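Local structure of mannitol dehydrogenase (Helicobacter pylori, 3TWO) at residues S44-S48 with T115-L119. The protein probably catalyses the NADP(H)-dependent, zinc-assisted interconversion of cinnamyl alcohols and the corresponding cinnamaldehydes. Sequence-based numbering, arbitrary orientation.
With NDP (NADPH dihydro-nicotinamide-adenine-dinucleotide phosphate), chain F.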
ATOM      1  N   SER B  44       7.348  16.643  13.767  1.00 23.31           N
ATOM      2  CA  SER B  44       5.928  17.059  13.656  1.00 23.31           C
ATOM      3  C   SER B  44       5.712  18.434  14.246  1.00 23.34           C
ATOM      4  O   SER B  44       4.830  19.207  13.763  1.00 24.23           O
ATOM      5  CB  SER B  44       4.997  16.067  14.407  1.00 22.23           C
ATOM      6  OG  SER B  44       5.149  14.776  13.839  1.00 25.18           O
ATOM      7  N   ASP B  45       6.478  18.764  15.299  1.00 23.96           N
ATOM      8  CA  ASP B  45       6.357  20.092  15.906  1.00 24.88           C
ATOM      9  C   ASP B  45       6.661  21.200  14.850  1.00 25.50           C
ATOM     10  O   ASP B  45       6.006  22.263  14.783  1.00 24.45           O
ATOM     11  CB  ASP B  45       7.308  20.234  17.098  1.00 24.27           C
ATOM     12  CG  ASP B  45       6.975  19.266  18.257  1.00 24.89           C
ATOM     13  OD1 ASP B  45       5.912  18.607  18.307  1.00 23.75           O
ATOM     14  OD2 ASP B  45       7.802  19.170  19.168  1.00 26.69           O
ATOM     15  N   ILE B  46       7.693  20.930  14.059  1.00 24.75           N
ATOM     16  CA  ILE B  46       8.203  21.882  13.098  1.00 25.56           C
ATOM     17  C   ILE B  46       7.245  21.967  11.898  1.00 25.79           C
ATOM     18  O   ILE B  46       6.934  23.093  11.446  1.00 25.95           O
ATOM     19  CB  ILE B  46       9.574  21.426  12.552  1.00 25.59           C
ATOM     20  CG1 ILE B  46      10.580  21.257  13.689  1.00 27.72           C
ATOM     21  CG2 ILE B  46      10.081  22.440  11.501  1.00 27.98           C
ATOM     22  CD1 ILE B  46      11.909  20.595  13.236  1.00 27.62           C
ATOM     23  N   HIS B  47       6.821  20.798  11.375  1.00 23.10           N
ATOM     24  CA  HIS B  47       5.845  20.742  10.288  1.00 24.68           C
ATOM     25  C   HIS B  47       4.587  21.560  10.703  1.00 26.17           C
ATOM     26  O   HIS B  47       4.039  22.347   9.874  1.00 26.53           O
ATOM     27  CB  HIS B  47       5.406  19.301   9.988  1.00 23.87           C
ATOM     28  CG  HIS B  47       6.480  18.396   9.414  1.00 25.60           C
ATOM     29  ND1 HIS B  47       7.216  18.716   8.287  1.00 26.79           N
ATOM     30  CD2 HIS B  47       6.885  17.140   9.774  1.00 22.39           C
ATOM     31  CE1 HIS B  47       8.056  17.723   7.993  1.00 22.83           C
ATOM     32  NE2 HIS B  47       7.835  16.737   8.850  1.00 24.47           N
ATOM     33  N   SER B  48       4.161  21.433  11.975  1.00 24.94           N
ATOM     34  CA  SER B  48       2.933  22.137  12.387  1.00 26.72           C
ATOM     35  C   SER B  48       3.223  23.606  12.555  1.00 27.57           C
ATOM     36  O   SER B  48       2.489  24.460  11.981  1.00 27.58           O
ATOM     37  CB  SER B  48       2.306  21.592  13.676  1.00 26.78           C
ATOM     38  OG  SER B  48       2.277  20.174  13.660  1.00 27.56           O
ATOM     39  N   THR B 115      -2.569  17.142  20.992  1.00 28.16           N
ATOM     40  CA  THR B 115      -2.003  17.927  22.094  1.00 28.46           C
ATOM     41  C   THR B 115      -1.788  19.412  21.744  1.00 28.12           C
ATOM     42  O   THR B 115      -1.866  20.283  22.640  1.00 28.18           O
ATOM     43  CB  THR B 115      -0.703  17.207  22.586  1.00 28.18           C
ATOM     44  OG1 THR B 115      -1.074  15.841  22.871  1.00 29.75           O
ATOM     45  CG2 THR B 115      -0.092  17.868  23.871  1.00 25.58           C
ATOM     46  N   TYR B 116      -1.564  19.691  20.458  1.00 26.58           N
ATOM     47  CA  TYR B 116      -1.437  21.075  19.972  1.00 27.96           C
ATOM     48  C   TYR B 116      -1.904  21.210  18.522  1.00 27.69           C
ATOM     49  O   TYR B 116      -2.140  20.207  17.849  1.00 25.36           O
ATOM     50  CB  TYR B 116       0.001  21.588  20.122  1.00 26.16           C
ATOM     51  CG  TYR B 116       0.964  20.787  19.278  1.00 27.29           C
ATOM     52  CD1 TYR B 116       1.151  21.082  17.919  1.00 28.44           C
ATOM     53  CD2 TYR B 116       1.664  19.701  19.819  1.00 26.34           C
ATOM     54  CE1 TYR B 116       2.026  20.320  17.136  1.00 25.31           C
ATOM     55  CE2 TYR B 116       2.541  18.931  19.029  1.00 28.97           C
ATOM     56  CZ  TYR B 116       2.716  19.249  17.710  1.00 27.09           C
ATOM     57  OH  TYR B 116       3.599  18.503  16.955  1.00 27.43           O
ATOM     58  N   ASP B 117      -2.033  22.458  18.051  1.00 27.79           N
ATOM     59  CA  ASP B 117      -2.534  22.692  16.704  1.00 26.77           C
ATOM     60  C   ASP B 117      -3.880  21.944  16.494  1.00 26.79           C
ATOM     61  O   ASP B 117      -4.031  21.213  15.510  1.00 24.42           O
ATOM     62  CB  ASP B 117      -1.506  22.225  15.636  1.00 26.98           C
ATOM     63  CG  ASP B 117      -1.747  22.871  14.294  1.00 27.85           C
ATOM     64  OD1 ASP B 117      -2.584  23.800  14.240  1.00 27.85           O
ATOM     65  OD2 ASP B 117      -1.101  22.500  13.306  1.00 30.09           O
ATOM     66  N   CYS B 118      -4.826  22.109  17.409  1.00 26.36           N
ATOM     67  CA  CYS B 118      -6.070  21.350  17.318  1.00 28.59           C
ATOM     68  C   CYS B 118      -7.035  21.940  18.334  1.00 29.93           C
ATOM     69  O   CYS B 118      -6.658  22.173  19.487  1.00 31.33           O
ATOM     70  CB  CYS B 118      -5.810  19.853  17.610  1.00 28.96           C
ATOM     71  SG  CYS B 118      -7.256  18.692  17.424  1.00 31.61           S
ATOM     72  N   LEU B 119      -8.262  22.197  17.899  1.00 30.60           N
ATOM     73  CA  LEU B 119      -9.341  22.722  18.733  1.00 31.93           C
ATOM     74  C   LEU B 119      -9.809  21.598  19.664  1.00 32.11           C
ATOM     75  O   LEU B 119      -9.835  20.417  19.279  1.00 31.46           O
ATOM     76  CB  LEU B 119     -10.458  23.227  17.798  1.00 31.97           C
ATOM     77  CG  LEU B 119     -10.143  24.378  16.814  1.00 32.75           C
ATOM     78  CD1 LEU B 119     -11.482  24.866  16.144  1.00 33.66           C
ATOM     79  CD2 LEU B 119      -9.438  25.647  17.470  1.00 27.99           C
TER
HETATM   80  PA  NDP F 602      13.903  14.256  12.671  1.00 22.95           P
HETATM   81  O1A NDP F 602      14.445  15.244  11.725  1.00 23.98           O
HETATM   82  O2A NDP F 602      14.678  13.604  13.877  1.00 22.23           O
HETATM   83  O5B NDP F 602      14.547  13.044  11.790  1.00 18.73           O
HETATM   84  C5B NDP F 602      14.410  12.978  10.272  1.00 22.07           C
HETATM   85  C4B NDP F 602      15.607  12.204   9.732  1.00 24.96           C
HETATM   86  O4B NDP F 602      15.531  11.807   8.300  1.00 25.16           O
HETATM   87  C3B NDP F 602      16.877  13.067   9.908  1.00 23.70           C
HETATM   88  O3B NDP F 602      17.922  12.203  10.498  1.00 23.91           O
HETATM   89  C2B NDP F 602      17.228  13.452   8.446  1.00 22.89           C
HETATM   90  O2B NDP F 602      18.661  13.581   8.394  1.00 25.27           O
HETATM   91  C1B NDP F 602      16.829  12.176   7.669  1.00 23.88           C
HETATM   92  N9A NDP F 602      16.389  12.443   6.280  1.00 24.84           N
HETATM   93  C8A NDP F 602      15.770  13.569   5.858  1.00 22.01           C
HETATM   94  N7A NDP F 602      15.491  13.396   4.576  1.00 25.59           N
HETATM   95  C5A NDP F 602      15.920  12.196   4.195  1.00 21.63           C
HETATM   96  C6A NDP F 602      15.891  11.509   2.994  1.00 24.86           C
HETATM   97  N6A NDP F 602      15.354  12.028   1.838  1.00 25.24           N
HETATM   98  N1A NDP F 602      16.444  10.301   2.990  1.00 23.55           N
HETATM   99  C2A NDP F 602      16.964   9.733   4.056  1.00 24.21           C
HETATM  100  N3A NDP F 602      16.992  10.354   5.211  1.00 24.17           N
HETATM  101  C4A NDP F 602      16.483  11.596   5.286  1.00 22.90           C
HETATM  102  O3  NDP F 602      12.453  13.697  12.394  1.00 23.21           O
HETATM  103  PN  NDP F 602      11.609  12.846  13.341  1.00 23.94           P
HETATM  104  O1N NDP F 602      12.178  11.492  13.533  1.00 25.77           O
HETATM  105  O2N NDP F 602      11.113  13.561  14.625  1.00 24.60           O
HETATM  106  O5D NDP F 602      10.290  12.720  12.491  1.00 21.35           O
HETATM  107  C5D NDP F 602      10.424  12.261  11.059  1.00 17.90           C
HETATM  108  C4D NDP F 602       9.041  12.420  10.298  1.00 18.11           C
HETATM  109  O4D NDP F 602       8.169  11.555  11.051  1.00 19.25           O
HETATM  110  C3D NDP F 602       8.407  13.838  10.319  1.00 19.29           C
HETATM  111  O3D NDP F 602       7.792  14.082   9.024  1.00 20.85           O
HETATM  112  C2D NDP F 602       7.388  13.699  11.474  1.00 20.46           C
HETATM  113  O2D NDP F 602       6.319  14.558  11.280  1.00 20.71           O
HETATM  114  C1D NDP F 602       6.907  12.248  11.241  1.00 21.96           C
HETATM  115  N1N NDP F 602       6.154  11.650  12.394  1.00 23.42           N
HETATM  116  C2N NDP F 602       5.012  10.870  12.105  1.00 26.26           C
HETATM  117  C3N NDP F 602       4.277  10.290  13.127  1.00 25.22           C
HETATM  118  C7N NDP F 602       3.103   9.382  12.770  1.00 26.91           C
HETATM  119  O7N NDP F 602       3.032   8.845  11.652  1.00 25.37           O
HETATM  120  N7N NDP F 602       2.349   9.020  13.802  1.00 21.73           N
HETATM  121  C4N NDP F 602       4.656  10.520  14.471  1.00 27.05           C
HETATM  122  C5N NDP F 602       5.827  11.272  14.779  1.00 22.11           C
HETATM  123  C6N NDP F 602       6.565  11.845  13.764  1.00 20.61           C
HETATM  124  P2B NDP F 602      19.394  14.727   7.621  1.00 24.32           P
HETATM  125  O1X NDP F 602      20.470  15.309   8.712  1.00 23.87           O
HETATM  126  O2X NDP F 602      19.930  14.214   6.356  1.00 23.96           O
HETATM  127  O3X NDP F 602      18.342  15.896   7.392  1.00 26.69           O
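Tyr116 reaches from the loop 115-119 to helix 43-49 and sets its phenol end against Asp45, donating a weak hydrogen bond from OH to Asp45 OD1 at 2.7 Å. Carboxylate and ring planes stand 76° apart, and OD1 also lies 3.3 Å from Tyr116 CZ, so the carboxylate oxygen meets the C-O end of the phenol obliquely. At the ring edge Ser48 brings OG to 3.5 Å from Tyr116 CE1, with its CB in the ring plane. With chi1 at 63°, CG of Tyr116 lies between its own backbone N and carbonyl carbon, a setting that projects the ring at the helix. Beside it, Asp117 brings OD2 to 3.5 Å from Ser48 CB, while its OD1 accepts from Ile57 N.

A second shell positions these groups. Ser48 OG turns back on its own helix and donates to Ser44 O over 2.7 Å, tilted 28° from the carbonyl plane; Ser48 N reaches the same oxygen from the opposite face, giving it two donors. The Tyr116 ring meets that of His64, which with Cys42 and Cys160 binds the catalytic zinc of this family.

On the cofactor side, Ser44 OG and NADPH O2D share a hydrogen bond of 2.8 Å, and His47 NE2 lies 2.7 Å from O3D in a bent one. Within the GroES-like domain the loop thus meets the short helix that grips both ribose hydroxyls. Ser44, its side chain about 3 Å from a zinc ion at nearest atoms, O2D, O3D and His47 follow the order of the proton relay known from zinc-dependent alcohol dehydrogenases. Asp45 backs this site: OD1 takes weak bonds from the phenol and Gly63 N, OD2 the amide of Cys42, consistent with a second-shell tie to the zinc site.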